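Local coordinates for protein Myo-inositol phosphohydrolase (Mitsuokella multacida, PDB 4WU3) that probably removes phosphate groups from myo-inositol phosphates such as phytate, as a phosphatase of the PTP-like phytase family, at residues K605-Q608 with Y609-N613. The protein carries 2 engineered substitutions. Sequence-based numbering, arbitrary orientation.
Sequences KFYQ and YVQEN
K605 O accepts the backbone N-H of Y609, the first of four successive i to i+4 bonds at the C-terminal end of helix 593-613, in a PTP-like phytase fold; here one face of the helix is buried and another open to solvent. F606, on the buried face, meets two residues of the following turn: its CE1 lies 3.8 Å from CD2 of Y609, the ring planes 43° apart, while its CE2 approaches CG2 of V610 at 3.5 Å. W622 meets both aromatic rings edge to face, and methionines of helix 545-558 cover F606, so this side of the helix joins the hydrophobic core. Y607 projects from another side, its hydroxyl weakly hydrogen-bonded to V562 O, and Q611, bent beyond CG, crosses its ring obliquely with CG 3.6 Å from CE2 of Y607 and its amide only 19° from the ring plane. The amide NE2 passes the Y607 hydroxyl without a hydrogen bond and donates instead to the carbonyl of P560. A serine in place of Y607 would probably leave CG and NE2 of Q611 without the ring they lean on and V562 O without its weak partner. On the exposed face Q608 reaches out fully extended, CG anti to its backbone N, alongside E612, whose OE1 accepts a hydrogen bond from NE1 of W625. Between these two side chains, NE2 of Q608 donates to OE2 of E612 at 2.8 Å, on the syn side but 32° out of the carboxylate plane.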
ATOM      1  N   LYS A 605     -21.645   4.748 -32.243  1.00 16.00           N
ATOM      2  CA  LYS A 605     -21.405   3.533 -33.000  1.00 16.57           C
ATOM      3  C   LYS A 605     -22.743   2.954 -33.430  1.00 15.90           C
ATOM      4  O   LYS A 605     -22.948   2.629 -34.605  1.00 15.00           O
ATOM      5  CB  LYS A 605     -20.586   2.526 -32.200  1.00 18.70           C
ATOM      6  CG  LYS A 605     -19.104   2.877 -32.172  1.00 23.36           C
ATOM      7  CD  LYS A 605     -18.226   1.698 -31.784  1.00 27.66           C
ATOM      8  CE  LYS A 605     -16.760   2.023 -32.034  1.00 37.54           C
ATOM      9  NZ  LYS A 605     -15.842   0.919 -31.631  1.00 40.12           N
ATOM     10  N   PHE A 606     -23.675   2.860 -32.494  1.00 13.87           N
ATOM     11  CA  PHE A 606     -24.951   2.249 -32.811  1.00 14.00           C
ATOM     12  C   PHE A 606     -25.676   3.030 -33.905  1.00 13.80           C
ATOM     13  O   PHE A 606     -26.354   2.445 -34.729  1.00 12.08           O
ATOM     14  CB  PHE A 606     -25.832   2.119 -31.576  1.00 12.93           C
ATOM     15  CG  PHE A 606     -27.108   1.407 -31.845  1.00 12.33           C
ATOM     16  CD1 PHE A 606     -27.156   0.030 -31.798  1.00 11.49           C
ATOM     17  CD2 PHE A 606     -28.253   2.110 -32.186  1.00 12.37           C
ATOM     18  CE1 PHE A 606     -28.327  -0.633 -32.059  1.00 12.06           C
ATOM     19  CE2 PHE A 606     -29.432   1.448 -32.450  1.00 11.82           C
ATOM     20  CZ  PHE A 606     -29.466   0.075 -32.387  1.00 12.01           C
ATOM     21  N   TYR A 607     -25.527   4.348 -33.912  1.00 15.31           N
ATOM     22  CA  TYR A 607     -26.081   5.161 -34.988  1.00 16.53           C
ATOM     23  C   TYR A 607     -25.509   4.718 -36.332  1.00 20.53           C
ATOM     24  O   TYR A 607     -26.253   4.542 -37.309  1.00 20.88           O
ATOM     25  CB  TYR A 607     -25.784   6.636 -34.757  1.00 17.10           C
ATOM     26  CG  TYR A 607     -26.344   7.528 -35.832  1.00 20.51           C
ATOM     27  CD1 TYR A 607     -27.661   7.968 -35.780  1.00 23.18           C
ATOM     28  CD2 TYR A 607     -25.566   7.911 -36.914  1.00 25.88           C
ATOM     29  CE1 TYR A 607     -28.188   8.774 -36.770  1.00 26.10           C
ATOM     30  CE2 TYR A 607     -26.080   8.722 -37.910  1.00 32.84           C
ATOM     31  CZ  TYR A 607     -27.392   9.150 -37.833  1.00 32.72           C
ATOM     32  OH  TYR A 607     -27.905   9.951 -38.828  1.00 42.18           O
ATOM     33  N   GLN A 608     -24.194   4.511 -36.378  1.00 22.34           N
ATOM     34  CA  GLN A 608     -23.546   4.039 -37.602  1.00 26.83           C
ATOM     35  C   GLN A 608     -24.087   2.670 -38.015  1.00 23.64           C
ATOM     36  O   GLN A 608     -24.318   2.405 -39.202  1.00 21.20           O
ATOM     37  CB  GLN A 608     -22.023   3.943 -37.440  1.00 27.78           C
ATOM     38  CG  GLN A 608     -21.346   3.402 -38.696  1.00 33.17           C
ATOM     39  CD  GLN A 608     -19.834   3.315 -38.603  1.00 37.77           C
ATOM     40  OE1 GLN A 608     -19.237   3.684 -37.598  1.00 37.10           O
ATOM     41  NE2 GLN A 608     -19.213   2.808 -39.667  1.00 36.89           N
ATOM     42  N   TYR A 609     -24.259   1.796 -37.033  1.00 19.32           N
ATOM     43  CA  TYR A 609     -24.760   0.461 -37.295  1.00 20.03           C
ATOM     44  C   TYR A 609     -26.115   0.540 -37.998  1.00 19.74           C
ATOM     45  O   TYR A 609     -26.388  -0.205 -38.935  1.00 22.67           O
ATOM     46  CB  TYR A 609     -24.873  -0.329 -35.988  1.00 18.63           C
ATOM     47  CG  TYR A 609     -25.761  -1.547 -36.085  1.00 19.90           C
ATOM     48  CD1 TYR A 609     -25.323  -2.699 -36.719  1.00 19.19           C
ATOM     49  CD2 TYR A 609     -27.040  -1.551 -35.531  1.00 20.41           C
ATOM     50  CE1 TYR A 609     -26.132  -3.817 -36.813  1.00 19.36           C
ATOM     51  CE2 TYR A 609     -27.849  -2.671 -35.620  1.00 19.79           C
ATOM     52  CZ  TYR A 609     -27.386  -3.797 -36.270  1.00 17.73           C
ATOM     53  OH  TYR A 609     -28.163  -4.923 -36.373  1.00 19.69           O
ATOM     54  N   VAL A 610     -26.962   1.445 -37.529  1.00 19.31           N
ATOM     55  CA  VAL A 610     -28.280   1.618 -38.104  1.00 21.76           C
ATOM     56  C   VAL A 610     -28.158   2.141 -39.532  1.00 20.88           C
ATOM     57  O   VAL A 610     -28.776   1.617 -40.453  1.00 21.53           O
ATOM     58  CB  VAL A 610     -29.134   2.592 -37.270  1.00 18.49           C
ATOM     59  CG1 VAL A 610     -30.366   3.004 -38.046  1.00 18.10           C
ATOM     60  CG2 VAL A 610     -29.536   1.949 -35.951  1.00 19.80           C
ATOM     61  N   GLN A 611     -27.365   3.182 -39.712  1.00 20.33           N
ATOM     62  CA  GLN A 611     -27.180   3.749 -41.043  1.00 22.48           C
ATOM     63  C   GLN A 611     -26.884   2.658 -42.066  1.00 22.38           C
ATOM     64  O   GLN A 611     -27.399   2.700 -43.179  1.00 24.29           O
ATOM     65  CB  GLN A 611     -26.045   4.768 -41.033  1.00 21.57           C
ATOM     66  CG  GLN A 611     -26.383   6.054 -40.299  1.00 23.34           C
ATOM     67  CD  GLN A 611     -27.578   6.778 -40.900  1.00 23.00           C
ATOM     68  OE1 GLN A 611     -27.599   7.077 -42.088  1.00 27.61           O
ATOM     69  NE2 GLN A 611     -28.578   7.051 -40.085  1.00 22.70           N
ATOM     70  N   GLU A 612     -26.088   1.669 -41.660  1.00 22.36           N
ATOM     71  CA  GLU A 612     -25.561   0.642 -42.561  1.00 23.76           C
ATOM     72  C   GLU A 612     -26.414  -0.605 -42.699  1.00 26.04           C
ATOM     73  O   GLU A 612     -26.212  -1.370 -43.641  1.00 26.67           O
ATOM     74  CB  GLU A 612     -24.182   0.180 -42.082  1.00 25.72           C
ATOM     75  CG  GLU A 612     -23.089   1.207 -42.283  1.00 26.93           C
ATOM     76  CD  GLU A 612     -21.735   0.715 -41.823  1.00 28.46           C
ATOM     77  OE1 GLU A 612     -21.559  -0.513 -41.648  1.00 31.62           O
ATOM     78  OE2 GLU A 612     -20.845   1.563 -41.637  1.00 27.38           O
ATOM     79  N   ASN A 613     -27.330  -0.843 -41.759  1.00 26.19           N
ATOM     80  CA  ASN A 613     -28.060  -2.112 -41.734  1.00 26.57           C
ATOM     81  C   ASN A 613     -29.579  -2.006 -41.689  1.00 24.87           C
ATOM     82  O   ASN A 613     -30.262  -3.025 -41.742  1.00 24.81           O
ATOM     83  CB  ASN A 613     -27.592  -2.975 -40.554  1.00 27.01           C
ATOM     84  CG  ASN A 613     -26.147  -3.416 -40.686  1.00 28.06           C
ATOM     85  OD1 ASN A 613     -25.860  -4.506 -41.185  1.00 34.26           O
ATOM     86  ND2 ASN A 613     -25.228  -2.579 -40.219  1.00 29.56           N
TER